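Local atomic coordinates of hydrolase, haloacid dehalogenase-like family (Pseudomonas syringae pv. tomato, PDB entry 3S6J), a protein that binds calcium and is probably a sugar phosphatase of the haloacid dehalogenase-like family, this chain holding its hydrolase domain. Residues Leu93-Thr102 / Asp211-Leu219. Numbering follows the deposited sequence.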
ATOM      1  N   LEU E  93      -8.242  -5.808 -12.869  1.00 34.18           N
ATOM      2  CA  LEU E  93      -7.885  -4.384 -12.989  1.00 32.66           C
ATOM      3  C   LEU E  93      -8.317  -3.812 -14.351  1.00 31.46           C
ATOM      4  O   LEU E  93      -8.351  -4.551 -15.324  1.00 32.08           O
ATOM      5  CB  LEU E  93      -6.370  -4.215 -12.805  1.00 31.30           C
ATOM      6  CG  LEU E  93      -5.879  -4.201 -11.356  1.00 32.44           C
ATOM      7  CD1 LEU E  93      -4.423  -4.657 -11.212  1.00 30.38           C
ATOM      8  CD2 LEU E  93      -6.103  -2.804 -10.758  1.00 30.15           C
ATOM      9  N   PRO E  94      -8.608  -2.489 -14.427  1.00 32.09           N
ATOM     10  CA  PRO E  94      -9.015  -1.835 -15.686  1.00 30.69           C
ATOM     11  C   PRO E  94      -8.065  -2.102 -16.845  1.00 32.76           C
ATOM     12  O   PRO E  94      -6.861  -1.921 -16.695  1.00 31.01           O
ATOM     13  CB  PRO E  94      -8.953  -0.339 -15.355  1.00 28.49           C
ATOM     14  CG  PRO E  94      -9.102  -0.247 -13.893  1.00 30.56           C
ATOM     15  CD  PRO E  94      -8.492  -1.518 -13.319  1.00 29.36           C
ATOM     16  N   GLY E  95      -8.607  -2.514 -17.987  1.00 32.59           N
ATOM     17  CA  GLY E  95      -7.817  -2.687 -19.187  1.00 33.01           C
ATOM     18  C   GLY E  95      -7.153  -4.031 -19.284  1.00 35.12           C
ATOM     19  O   GLY E  95      -6.613  -4.382 -20.330  1.00 35.37           O
ATOM     20  N   ALA E  96      -7.183  -4.779 -18.180  1.00 36.83           N
ATOM     21  CA  ALA E  96      -6.464  -6.049 -18.063  1.00 35.70           C
ATOM     22  C   ALA E  96      -6.899  -7.067 -19.106  1.00 39.53           C
ATOM     23  O   ALA E  96      -6.075  -7.644 -19.817  1.00 41.25           O
ATOM     24  CB  ALA E  96      -6.650  -6.625 -16.677  1.00 33.87           C
ATOM     25  N   VAL E  97      -8.197  -7.319 -19.169  1.00 40.74           N
ATOM     26  CA  VAL E  97      -8.724  -8.249 -20.157  1.00 42.96           C
ATOM     27  C   VAL E  97      -8.547  -7.666 -21.555  1.00 42.99           C
ATOM     28  O   VAL E  97      -8.046  -8.339 -22.457  1.00 45.42           O
ATOM     29  CB  VAL E  97     -10.210  -8.573 -19.890  1.00 46.05           C
ATOM     30  CG1 VAL E  97     -10.847  -9.167 -21.128  1.00 45.19           C
ATOM     31  CG2 VAL E  97     -10.343  -9.518 -18.695  1.00 43.81           C
ATOM     32  N   GLU E  98      -8.938  -6.406 -21.726  1.00 41.70           N
ATOM     33  CA  GLU E  98      -8.810  -5.761 -23.026  1.00 41.89           C
ATOM     34  C   GLU E  98      -7.386  -5.783 -23.562  1.00 44.07           C
ATOM     35  O   GLU E  98      -7.189  -5.923 -24.776  1.00 44.51           O
ATOM     36  CB  GLU E  98      -9.304  -4.322 -22.994  1.00 41.95           C
ATOM     37  CG  GLU E  98      -9.145  -3.621 -24.336  1.00 39.64           C
ATOM     38  CD  GLU E  98      -9.809  -2.266 -24.352  1.00 43.45           C
ATOM     39  OE1 GLU E  98     -10.214  -1.828 -23.260  1.00 44.31           O
ATOM     40  OE2 GLU E  98      -9.936  -1.641 -25.443  1.00 45.66           O
ATOM     41  N   LEU E  99      -6.398  -5.635 -22.673  1.00 42.13           N
ATOM     42  CA  LEU E  99      -4.989  -5.693 -23.082  1.00 38.50           C
ATOM     43  C   LEU E  99      -4.677  -7.086 -23.596  1.00 40.91           C
ATOM     44  O   LEU E  99      -4.051  -7.247 -24.646  1.00 42.83           O
ATOM     45  CB  LEU E  99      -4.047  -5.324 -21.928  1.00 36.31           C
ATOM     46  CG  LEU E  99      -2.534  -5.383 -22.217  1.00 39.02           C
ATOM     47  CD1 LEU E  99      -2.154  -4.497 -23.422  1.00 37.47           C
ATOM     48  CD2 LEU E  99      -1.684  -5.023 -20.986  1.00 33.51           C
ATOM     49  N   LEU E 100      -5.127  -8.099 -22.866  1.00 40.63           N
ATOM     50  CA  LEU E 100      -4.830  -9.479 -23.256  1.00 43.05           C
ATOM     51  C   LEU E 100      -5.501  -9.813 -24.583  1.00 45.52           C
ATOM     52  O   LEU E 100      -4.882 -10.412 -25.461  1.00 45.77           O
ATOM     53  CB  LEU E 100      -5.249 -10.461 -22.167  1.00 40.99           C
ATOM     54  CG  LEU E 100      -4.393 -10.424 -20.895  1.00 41.61           C
ATOM     55  CD1 LEU E 100      -5.019 -11.282 -19.806  1.00 39.17           C
ATOM     56  CD2 LEU E 100      -2.942 -10.861 -21.190  1.00 38.62           C
ATOM     57  N   GLU E 101      -6.760  -9.397 -24.723  1.00 45.15           N
ATOM     58  CA  GLU E 101      -7.496  -9.531 -25.972  1.00 45.86           C
ATOM     59  C   GLU E 101      -6.796  -8.810 -27.125  1.00 47.34           C
ATOM     60  O   GLU E 101      -6.724  -9.337 -28.242  1.00 48.85           O
ATOM     61  CB  GLU E 101      -8.923  -9.003 -25.805  1.00 47.17           C
ATOM     62  CG  GLU E 101      -9.763  -9.839 -24.852  1.00 47.66           C
ATOM     63  CD  GLU E 101     -11.213  -9.384 -24.758  1.00 50.00           C
ATOM     64  OE1 GLU E 101     -11.486  -8.169 -24.892  1.00 48.73           O
ATOM     65  OE2 GLU E 101     -12.083 -10.255 -24.533  1.00 52.33           O
ATOM     66  N   THR E 102      -6.268  -7.617 -26.857  1.00 45.44           N
ATOM     67  CA  THR E 102      -5.544  -6.873 -27.886  1.00 43.57           C
ATOM     68  C   THR E 102      -4.340  -7.660 -28.390  1.00 47.98           C
ATOM     69  O   THR E 102      -4.105  -7.733 -29.595  1.00 49.84           O
ATOM     70  CB  THR E 102      -5.091  -5.496 -27.404  1.00 44.71           C
ATOM     71  OG1 THR E 102      -6.230  -4.740 -26.973  1.00 39.97           O
ATOM     72  CG2 THR E 102      -4.399  -4.738 -28.536  1.00 43.17           C
ATOM     73  N   ASP E 211      -1.937   1.424 -14.700  1.00 28.77           N
ATOM     74  CA  ASP E 211      -2.626   0.153 -14.708  1.00 28.66           C
ATOM     75  C   ASP E 211      -2.621  -0.382 -16.155  1.00 29.93           C
ATOM     76  O   ASP E 211      -2.025   0.231 -17.033  1.00 26.85           O
ATOM     77  CB  ASP E 211      -4.035   0.301 -14.088  1.00 27.32           C
ATOM     78  CG  ASP E 211      -4.878   1.397 -14.769  1.00 30.66           C
ATOM     79  OD1 ASP E 211      -4.608   1.700 -15.952  1.00 31.21           O
ATOM     80  OD2 ASP E 211      -5.798   1.961 -14.129  1.00 27.38           O
ATOM     81  N   PRO E 212      -3.227  -1.561 -16.394  1.00 31.47           N
ATOM     82  CA  PRO E 212      -3.122  -2.124 -17.748  1.00 29.72           C
ATOM     83  C   PRO E 212      -3.712  -1.207 -18.815  1.00 30.89           C
ATOM     84  O   PRO E 212      -3.179  -1.164 -19.919  1.00 32.05           O
ATOM     85  CB  PRO E 212      -3.910  -3.434 -17.652  1.00 31.09           C
ATOM     86  CG  PRO E 212      -3.835  -3.801 -16.176  1.00 31.16           C
ATOM     87  CD  PRO E 212      -3.840  -2.498 -15.434  1.00 28.25           C
ATOM     88  N   LEU E 213      -4.767  -0.466 -18.479  1.00 31.58           N
ATOM     89  CA  LEU E 213      -5.398   0.429 -19.442  1.00 33.39           C
ATOM     90  C   LEU E 213      -4.422   1.528 -19.802  1.00 33.79           C
ATOM     91  O   LEU E 213      -4.275   1.888 -20.979  1.00 33.44           O
ATOM     92  CB  LEU E 213      -6.696   1.032 -18.893  1.00 32.16           C
ATOM     93  CG  LEU E 213      -7.518   1.975 -19.797  1.00 34.07           C
ATOM     94  CD1 LEU E 213      -8.040   1.264 -21.039  1.00 34.47           C
ATOM     95  CD2 LEU E 213      -8.704   2.588 -19.039  1.00 31.68           C
ATOM     96  N   ASP E 214      -3.750   2.065 -18.789  1.00 31.19           N
ATOM     97  CA  ASP E 214      -2.819   3.154 -19.031  1.00 31.36           C
ATOM     98  C   ASP E 214      -1.696   2.643 -19.912  1.00 33.14           C
ATOM     99  O   ASP E 214      -1.276   3.304 -20.861  1.00 32.38           O
ATOM    100  CB  ASP E 214      -2.267   3.722 -17.725  1.00 31.74           C
ATOM    101  CG  ASP E 214      -1.516   5.021 -17.939  1.00 34.16           C
ATOM    102  OD1 ASP E 214      -1.739   5.641 -19.016  1.00 32.31           O
ATOM    103  OD2 ASP E 214      -0.712   5.412 -17.048  1.00 30.80           O
ATOM    104  N   LEU E 215      -1.227   1.438 -19.601  1.00 32.50           N
ATOM    105  CA  LEU E 215      -0.173   0.812 -20.386  1.00 30.64           C
ATOM    106  C   LEU E 215      -0.649   0.566 -21.820  1.00 33.45           C
ATOM    107  O   LEU E 215       0.071   0.831 -22.785  1.00 33.86           O
ATOM    108  CB  LEU E 215       0.249  -0.499 -19.725  1.00 29.58           C
ATOM    109  CG  LEU E 215       1.081  -1.493 -20.529  1.00 31.45           C
ATOM    110  CD1 LEU E 215       2.328  -0.859 -21.081  1.00 33.57           C
ATOM    111  CD2 LEU E 215       1.439  -2.645 -19.632  1.00 34.05           C
ATOM    112  N   LEU E 216      -1.867   0.052 -21.950  1.00 32.63           N
ATOM    113  CA  LEU E 216      -2.444  -0.242 -23.260  1.00 35.05           C
ATOM    114  C   LEU E 216      -2.445   1.004 -24.143  1.00 33.78           C
ATOM    115  O   LEU E 216      -2.109   0.936 -25.324  1.00 33.26           O
ATOM    116  CB  LEU E 216      -3.865  -0.799 -23.103  1.00 35.35           C
ATOM    117  CG  LEU E 216      -4.796  -0.928 -24.319  1.00 36.17           C
ATOM    118  CD1 LEU E 216      -4.165  -1.682 -25.487  1.00 34.82           C
ATOM    119  CD2 LEU E 216      -6.095  -1.610 -23.883  1.00 39.23           C
ATOM    120  N   ASN E 217      -2.812   2.134 -23.542  1.00 33.79           N
ATOM    121  CA  ASN E 217      -2.895   3.418 -24.231  1.00 33.70           C
ATOM    122  C   ASN E 217      -1.543   3.963 -24.641  1.00 35.07           C
ATOM    123  O   ASN E 217      -1.474   4.879 -25.434  1.00 40.30           O
ATOM    124  CB  ASN E 217      -3.604   4.448 -23.345  1.00 33.64           C
ATOM    125  CG  ASN E 217      -5.114   4.262 -23.330  1.00 35.01           C
ATOM    126  OD1 ASN E 217      -5.682   3.714 -24.270  1.00 37.41           O
ATOM    127  ND2 ASN E 217      -5.770   4.715 -22.261  1.00 33.92           N
ATOM    128  N   HIS E 218      -0.473   3.406 -24.085  1.00 33.48           N
ATOM    129  CA  HIS E 218       0.877   3.842 -24.412  1.00 34.27           C
ATOM    130  C   HIS E 218       1.718   2.707 -24.962  1.00 35.80           C
ATOM    131  O   HIS E 218       2.951   2.788 -24.977  1.00 36.52           O
ATOM    132  CB  HIS E 218       1.560   4.403 -23.174  1.00 33.33           C
ATOM    133  CG  HIS E 218       0.894   5.626 -22.644  1.00 33.94           C
ATOM    134  ND1 HIS E 218       1.343   6.897 -22.930  1.00 36.29           N
ATOM    135  CD2 HIS E 218      -0.219   5.775 -21.894  1.00 34.61           C
ATOM    136  CE1 HIS E 218       0.541   7.777 -22.359  1.00 36.32           C
ATOM    137  NE2 HIS E 218      -0.407   7.122 -21.714  1.00 36.47           N
ATOM    138  N   LEU E 219       1.052   1.651 -25.417  1.00 34.60           N
ATOM    139  CA  LEU E 219       1.742   0.452 -25.871  1.00 35.75           C
ATOM    140  C   LEU E 219       2.878   0.734 -26.874  1.00 37.00           C
ATOM    141  O   LEU E 219       3.896   0.023 -26.904  1.00 36.35           O
ATOM    142  CB  LEU E 219       0.731  -0.529 -26.455  1.00 38.52           C
ATOM    143  CG  LEU E 219       1.128  -2.001 -26.466  1.00 39.51           C
ATOM    144  CD1 LEU E 219       1.458  -2.459 -25.055  1.00 36.51           C
ATOM    145  CD2 LEU E 219       0.002  -2.844 -27.090  1.00 38.40           C
TER
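L99 and L216 both hold CG anti to the backbone N (chi1 178° and 168°), which sends the two side chains past each other in opposite directions until their CD1 methyls lie 4.0 Å apart. They join two helices on one side of the parallel sheet of the Rossmann-like HAD fold; the axes of 96-102 and 212-217 run 37° apart and come within 8.7 Å. L99 also touches F11 of strand 8-11, and L215 rests on L190 and Y209, so the helix pair and the sheet share one apolar layer. E98, extended beyond CG, crosses L216 at about a right angle, its CG 3.7 Å from L216 CD2. At the helix starts, P212 fits its ring against the type II turn L93-A96: its CD lies 3.3 Å from P94 O, and its CG 4.0 Å from A96 CB. The same P94 O accepts a weak hydrogen bond from L213 N (3.1 Å). G95, with positive phi, brings its CA within 4.0 Å of L213 CA. D211, the N-cap, accepts from D214 N through OD1, while OD2 forms a salt bridge with R43 of the second subunit. T102 OG1 touches L216 CD1; E98 O accepts from both T102 N and T102 OG1, which reach it from opposite faces of its plane.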